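Local coordinates for FAD:protein FMN transferase (PDB 5MGY), which probably transfers the FMN moiety of FAD to a threonine of its target protein, releasing AMP, with the help of magnesium, at residues Gly238-His243 with Ile253-Ala258; Ala295-Val300 with Lys312-Leu317. One frame throughout, in Å; residues are numbered along the deposited sequence.

In the fold
Contact 1 ties the short strand 239-241 to the chain that leads into strand 257-264, and contact 2 sets helix 312-318 against strand 295-301. Strands 257-264 and 295-301 are antiparallel neighbours in the main eight-stranded sheet, and the two contacts, whose centres lie about 22 Å apart, meet there: Ala258 N is 2.7 Å from Val299 O, a probable hydrogen bond, and Leu257 packs on Phe298. The magnesium ion, bound by Ser157, Asp271 and Thr275, belongs to neither contact. The side chain of Leu257 in contact 1 is about 12 Å from the bound magnesium ion. The side chain of Ala296 in contact 2 is about 13 Å from the bound magnesium ion.

Contact 1 (Gly238-His243 with Ile253-Ala258); sequences GRRYSH and IEHHLA
Two backbone carbonyls grip NH2 of Arg240. The bond to His255 O, 2.9 Å from NH2, is nearly straight at 166° and lies close to the guanidinium plane, whereas Leu257 O, at 2.6 Å from NH2, is tilted from that plane and is reached at a more bent 138°. Arg240 NH1 adds a weak bond to the same Leu257 O. In both stronger bonds the nitrogen stands above the plane of the carbonyl it meets. The side chain is extended from CG to NE, with CG anti to the backbone N (chi1 169°), and runs along 253-258 from beside Glu254 O to the start of strand 257-264. Arg240 itself sits on strand 239-241, the second arm of a small two-stranded antiparallel sheet with 234-236, so its guanidinium links this sheet to a strand of the main sheet of the ApbE fold. Ile253 CD1 lies 3.5 Å from Arg240 NH2, over one guanidinium face and toward its rim, while the same NH2 also lies close to CD2 of the His255 imidazole, oblique to that ring. Ser242 OG touches Ile253 CG1 and also bonds to Thr244 N. At the exposed end, Arg239 and Glu254 cross obliquely: Glu254 OE2 rests 3.7 Å from Arg239 CD but 4.1 Å from Arg239 NH2, too far for a salt bridge, though the opposite charges probably still attract.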
loop_
_atom_site.group_PDB
_atom_site.type_symbol
_atom_site.label_atom_id
_atom_site.label_comp_id
_atom_site.label_asym_id
_atom_site.label_seq_id
_atom_site.Cartn_x
_atom_site.Cartn_y
_atom_site.Cartn_z
ATOM N N GLY A 238 23.971 5.250 -14.325
ATOM C CA GLY A 238 23.324 6.488 -14.807
ATOM C C GLY A 238 21.883 6.309 -15.278
ATOM O O GLY A 238 21.290 7.250 -15.811
ATOM N N ARG A 239 21.334 5.103 -15.079
ATOM C CA ARG A 239 19.955 4.760 -15.397
ATOM C C ARG A 239 19.293 4.365 -14.075
ATOM O O ARG A 239 19.895 3.700 -13.251
ATOM C CB ARG A 239 19.910 3.593 -16.379
ATOM C CG ARG A 239 18.517 3.315 -16.921
ATOM C CD ARG A 239 18.429 2.001 -17.684
ATOM N NE ARG A 239 19.592 1.768 -18.548
ATOM C CZ ARG A 239 19.775 2.227 -19.795
ATOM N NH1 ARG A 239 20.889 1.938 -20.447
ATOM N NH2 ARG A 239 18.874 2.955 -20.433
ATOM N N ARG A 240 18.048 4.740 -13.877
ATOM C CA ARG A 240 17.421 4.475 -12.583
ATOM C C ARG A 240 17.157 2.994 -12.249
ATOM O O ARG A 240 16.551 2.271 -13.018
ATOM C CB ARG A 240 16.094 5.185 -12.478
ATOM C CG ARG A 240 15.304 4.721 -11.274
ATOM C CD ARG A 240 14.224 5.652 -10.862
ATOM N NE ARG A 240 13.795 5.373 -9.496
ATOM C CZ ARG A 240 12.647 5.811 -8.981
ATOM N NH1 ARG A 240 12.333 5.506 -7.737
ATOM N NH2 ARG A 240 11.796 6.553 -9.715
ATOM N N TYR A 241 17.591 2.598 -11.066
ATOM C CA TYR A 241 17.347 1.263 -10.506
ATOM C C TYR A 241 16.185 1.224 -9.462
ATOM O O TYR A 241 16.180 1.959 -8.474
ATOM C CB TYR A 241 18.641 0.708 -9.873
ATOM C CG TYR A 241 18.540 -0.768 -9.667
ATOM C CD1 TYR A 241 19.076 -1.659 -10.629
ATOM C CD2 TYR A 241 17.894 -1.288 -8.505
ATOM C CE1 TYR A 241 18.924 -3.039 -10.437
ATOM C CE2 TYR A 241 17.720 -2.635 -8.289
ATOM C CZ TYR A 241 18.223 -3.512 -9.229
ATOM O OH TYR A 241 18.041 -4.836 -8.929
ATOM N N SER A 242 15.171 0.399 -9.714
ATOM C CA SER A 242 14.079 0.216 -8.765
ATOM C C SER A 242 13.408 -1.136 -8.964
ATOM O O SER A 242 13.574 -1.800 -9.981
ATOM C CB SER A 242 13.045 1.332 -8.875
ATOM O OG SER A 242 12.051 1.053 -9.840
ATOM N N HIS A 243 12.629 -1.519 -7.967
ATOM C CA HIS A 243 11.848 -2.747 -7.993
ATOM C C HIS A 243 10.416 -2.500 -8.528
ATOM O O HIS A 243 9.575 -3.391 -8.495
ATOM C CB HIS A 243 11.852 -3.416 -6.587
ATOM C CG HIS A 243 13.118 -4.168 -6.270
ATOM N ND1 HIS A 243 13.195 -5.129 -5.275
ATOM C CD2 HIS A 243 14.353 -4.120 -6.832
ATOM C CE1 HIS A 243 14.418 -5.637 -5.232
ATOM N NE2 HIS A 243 15.142 -5.043 -6.168
ATOM N N ILE A 253 10.743 0.932 -14.228
ATOM C CA ILE A 253 10.495 2.308 -14.446
ATOM C C ILE A 253 11.802 3.051 -14.613
ATOM O O ILE A 253 12.778 2.757 -13.922
ATOM C CB ILE A 253 9.709 2.931 -13.285
ATOM C CG1 ILE A 253 10.422 2.704 -11.938
ATOM C CG2 ILE A 253 8.301 2.389 -13.262
ATOM C CD1 ILE A 253 10.023 3.723 -10.908
ATOM N N GLU A 254 11.778 4.016 -15.529
ATOM C CA GLU A 254 12.932 4.835 -15.876
ATOM C C GLU A 254 12.939 6.193 -15.222
ATOM O O GLU A 254 13.984 6.757 -15.082
ATOM C CB GLU A 254 12.960 5.029 -17.400
ATOM C CG GLU A 254 13.134 3.714 -18.164
ATOM C CD GLU A 254 14.388 3.659 -19.043
ATOM O OE1 GLU A 254 14.698 4.599 -19.814
ATOM O OE2 GLU A 254 15.061 2.636 -18.947
ATOM N N HIS A 255 11.765 6.690 -14.846
ATOM C CA HIS A 255 11.537 8.104 -14.468
ATOM C C HIS A 255 12.088 8.489 -13.093
ATOM O O HIS A 255 12.577 7.657 -12.334
ATOM C CB HIS A 255 10.044 8.396 -14.465
ATOM C CG HIS A 255 9.296 7.631 -13.422
ATOM N ND1 HIS A 255 8.305 6.729 -13.737
ATOM C CD2 HIS A 255 9.419 7.595 -12.074
ATOM C CE1 HIS A 255 7.828 6.203 -12.631
ATOM N NE2 HIS A 255 8.489 6.709 -11.610
ATOM N N HIS A 256 11.923 9.757 -12.751
ATOM C CA HIS A 256 12.604 10.323 -11.603
ATOM C C HIS A 256 11.790 10.448 -10.299
ATOM O O HIS A 256 12.302 10.944 -9.347
ATOM C CB HIS A 256 13.149 11.680 -12.012
ATOM C CG HIS A 256 14.158 11.633 -13.137
ATOM N ND1 HIS A 256 15.332 10.894 -13.074
ATOM C CD2 HIS A 256 14.196 12.292 -14.321
ATOM C CE1 HIS A 256 16.021 11.067 -14.183
ATOM N NE2 HIS A 256 15.354 11.910 -14.954
ATOM N N LEU A 257 10.522 10.056 -10.253
ATOM C CA LEU A 257 9.745 10.094 -8.991
ATOM C C LEU A 257 10.333 9.222 -7.888
ATOM O O LEU A 257 10.412 8.016 -8.043
ATOM C CB LEU A 257 8.311 9.650 -9.240
ATOM C CG LEU A 257 7.309 9.792 -8.103
ATOM C CD1 LEU A 257 7.320 11.221 -7.583
ATOM C CD2 LEU A 257 5.920 9.445 -8.627
ATOM N N ALA A 258 10.750 9.838 -6.779
ATOM C CA ALA A 258 11.466 9.138 -5.708
ATOM C C ALA A 258 10.556 8.687 -4.547
ATOM O O ALA A 258 10.822 7.699 -3.864
ATOM C CB ALA A 258 12.578 10.014 -5.163
#

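Contact 2 (Ala295-Val300 with Lys312-Leu317); sequences AAFFVV and KAFDEL
Strand 295-300 and helix 312-317 run at 105° to each other, their axes approaching to 5.9 Å, and the CA atoms of Ala295 and Phe314 are only 4.0 Å apart. Strands 295-301 and 306-310 are antiparallel neighbours at one margin of the main sheet of the ApbE fold, and the chain leaves the second of them directly into this helix, whose first turn folds back against the start of 295-301. Two alanines meet here: Ala295 CB lies 4.2 Å from Ala313 CB, and it also lies 4.1 Å from Phe314 CB. In Phe314, CG lies anti to the backbone N and beside the carbonyl carbon (chi1 -179°). Phe314 CB lies against Ala296 O at 3.7 Å, and the ring continues to Phe297, with the two ring centroids 5.6 Å apart. The two ring planes are inclined at 40°. Ile203 of strand 199-205 touches both aromatic side chains, and Phe318 meets the Phe314 ring from the helix's own next turn. An alanine at Phe314 would probably open a gap beside Phe297 and Ile203, leaving the Phe297 ring without its aromatic neighbour. Phe314 CZ lies 3.9 Å from Phe297 CD1, and Phe314 CE2 is equally near Phe297 CB.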
loop_
_atom_site.group_PDB
_atom_site.type_symbol
_atom_site.label_atom_id
_atom_site.label_comp_id
_atom_site.label_asym_id
_atom_site.label_seq_id
_atom_site.Cartn_x
_atom_site.Cartn_y
_atom_site.Cartn_z
ATOM N N ALA A 295 -5.527 13.505 -3.258
ATOM C CA ALA A 295 -4.636 14.270 -2.460
ATOM C C ALA A 295 -3.277 13.542 -2.457
ATOM O O ALA A 295 -3.156 12.419 -1.943
ATOM C CB ALA A 295 -5.187 14.436 -1.063
ATOM N N ALA A 296 -2.273 14.163 -3.058
ATOM C CA ALA A 296 -0.961 13.538 -3.172
ATOM C C ALA A 296 0.183 14.562 -3.110
ATOM O O ALA A 296 -0.006 15.719 -3.499
ATOM C CB ALA A 296 -0.885 12.771 -4.484
ATOM N N PHE A 297 1.356 14.105 -2.675
ATOM C CA PHE A 297 2.550 14.926 -2.482
ATOM C C PHE A 297 3.730 14.158 -3.076
ATOM O O PHE A 297 4.152 13.136 -2.525
ATOM C CB PHE A 297 2.755 15.141 -0.984
ATOM C CG PHE A 297 3.944 15.980 -0.618
ATOM C CD1 PHE A 297 3.755 17.362 -0.383
ATOM C CD2 PHE A 297 5.221 15.428 -0.457
ATOM C CE1 PHE A 297 4.820 18.177 -0.008
ATOM C CE2 PHE A 297 6.289 16.244 -0.089
ATOM C CZ PHE A 297 6.094 17.624 0.115
ATOM N N PHE A 298 4.253 14.641 -4.193
ATOM C CA PHE A 298 5.324 13.992 -4.933
ATOM C C PHE A 298 6.745 14.446 -4.567
ATOM O O PHE A 298 6.938 15.574 -4.228
ATOM C CB PHE A 298 5.131 14.311 -6.395
ATOM C CG PHE A 298 3.914 13.756 -6.980
ATOM C CD1 PHE A 298 3.986 12.731 -7.919
ATOM C CD2 PHE A 298 2.681 14.230 -6.616
ATOM C CE1 PHE A 298 2.841 12.196 -8.472
ATOM C CE2 PHE A 298 1.537 13.691 -7.176
ATOM C CZ PHE A 298 1.611 12.674 -8.101
ATOM N N VAL A 299 7.737 13.556 -4.621
ATOM C CA VAL A 299 9.130 13.936 -4.433
ATOM C C VAL A 299 9.928 13.519 -5.656
ATOM O O VAL A 299 10.277 12.351 -5.840
ATOM C CB VAL A 299 9.755 13.367 -3.157
ATOM C CG1 VAL A 299 11.150 13.917 -2.961
ATOM C CG2 VAL A 299 8.937 13.814 -1.966
ATOM N N VAL A 300 10.239 14.524 -6.468
ATOM C CA VAL A 300 10.930 14.366 -7.728
ATOM C C VAL A 300 12.346 14.852 -7.567
ATOM O O VAL A 300 12.633 15.973 -7.012
ATOM C CB VAL A 300 10.269 15.174 -8.846
ATOM C CG1 VAL A 300 10.891 14.779 -10.166
ATOM C CG2 VAL A 300 8.765 14.981 -8.836
ATOM N N LYS A 312 -3.902 19.742 -5.999
ATOM C CA LYS A 312 -4.969 20.622 -5.625
ATOM C C LYS A 312 -5.762 20.118 -4.432
ATOM O O LYS A 312 -5.988 20.878 -3.500
ATOM C CB LYS A 312 -5.864 20.769 -6.841
ATOM C CG LYS A 312 -7.025 21.712 -6.698
ATOM C CD LYS A 312 -7.837 21.776 -7.989
ATOM C CE LYS A 312 -6.989 22.246 -9.178
ATOM N NZ LYS A 312 -7.818 22.591 -10.352
ATOM N N ALA A 313 -6.173 18.844 -4.469
ATOM C CA ALA A 313 -6.935 18.216 -3.369
ATOM C C ALA A 313 -6.110 18.202 -2.092
ATOM O O ALA A 313 -6.656 18.418 -1.009
ATOM C CB ALA A 313 -7.399 16.801 -3.736
ATOM N N PHE A 314 -4.809 17.949 -2.214
ATOM C CA PHE A 314 -3.900 17.993 -1.066
ATOM C C PHE A 314 -3.826 19.384 -0.463
ATOM O O PHE A 314 -3.725 19.534 0.763
ATOM C CB PHE A 314 -2.506 17.567 -1.491
ATOM C CG PHE A 314 -1.491 17.542 -0.386
ATOM C CD1 PHE A 314 -0.809 18.687 -0.005
ATOM C CD2 PHE A 314 -1.166 16.356 0.223
ATOM C CE1 PHE A 314 0.161 18.635 1.002
ATOM C CE2 PHE A 314 -0.210 16.277 1.230
ATOM C CZ PHE A 314 0.459 17.422 1.626
ATOM N N ASP A 315 -3.828 20.401 -1.333
ATOM C CA ASP A 315 -3.686 21.805 -0.907
ATOM C C ASP A 315 -4.938 22.323 -0.158
ATOM O O ASP A 315 -4.776 22.989 0.878
ATOM C CB ASP A 315 -3.263 22.710 -2.089
ATOM C CG ASP A 315 -1.773 22.580 -2.447
ATOM O OD1 ASP A 315 -0.972 22.156 -1.584
ATOM O OD2 ASP A 315 -1.401 22.897 -3.601
ATOM N N GLU A 316 -6.148 21.994 -0.649
ATOM C CA GLU A 316 -7.392 22.248 0.115
ATOM C C GLU A 316 -7.387 21.581 1.500
ATOM O O GLU A 316 -7.688 22.222 2.489
ATOM C CB GLU A 316 -8.657 21.861 -0.670
ATOM C CG GLU A 316 -9.201 23.010 -1.506
ATOM C CD GLU A 316 -9.488 22.598 -2.935
ATOM O OE1 GLU A 316 -10.124 21.558 -3.150
ATOM O OE2 GLU A 316 -9.059 23.319 -3.846
ATOM N N LEU A 317 -7.015 20.316 1.580
ATOM C CA LEU A 317 -6.947 19.634 2.868
ATOM C C LEU A 317 -5.862 20.175 3.781
ATOM O O LEU A 317 -6.118 20.299 4.936
ATOM C CB LEU A 317 -6.796 18.101 2.705
ATOM C CG LEU A 317 -8.073 17.299 2.440
ATOM C CD1 LEU A 317 -9.009 17.335 3.656
ATOM C CD2 LEU A 317 -8.836 17.739 1.200
#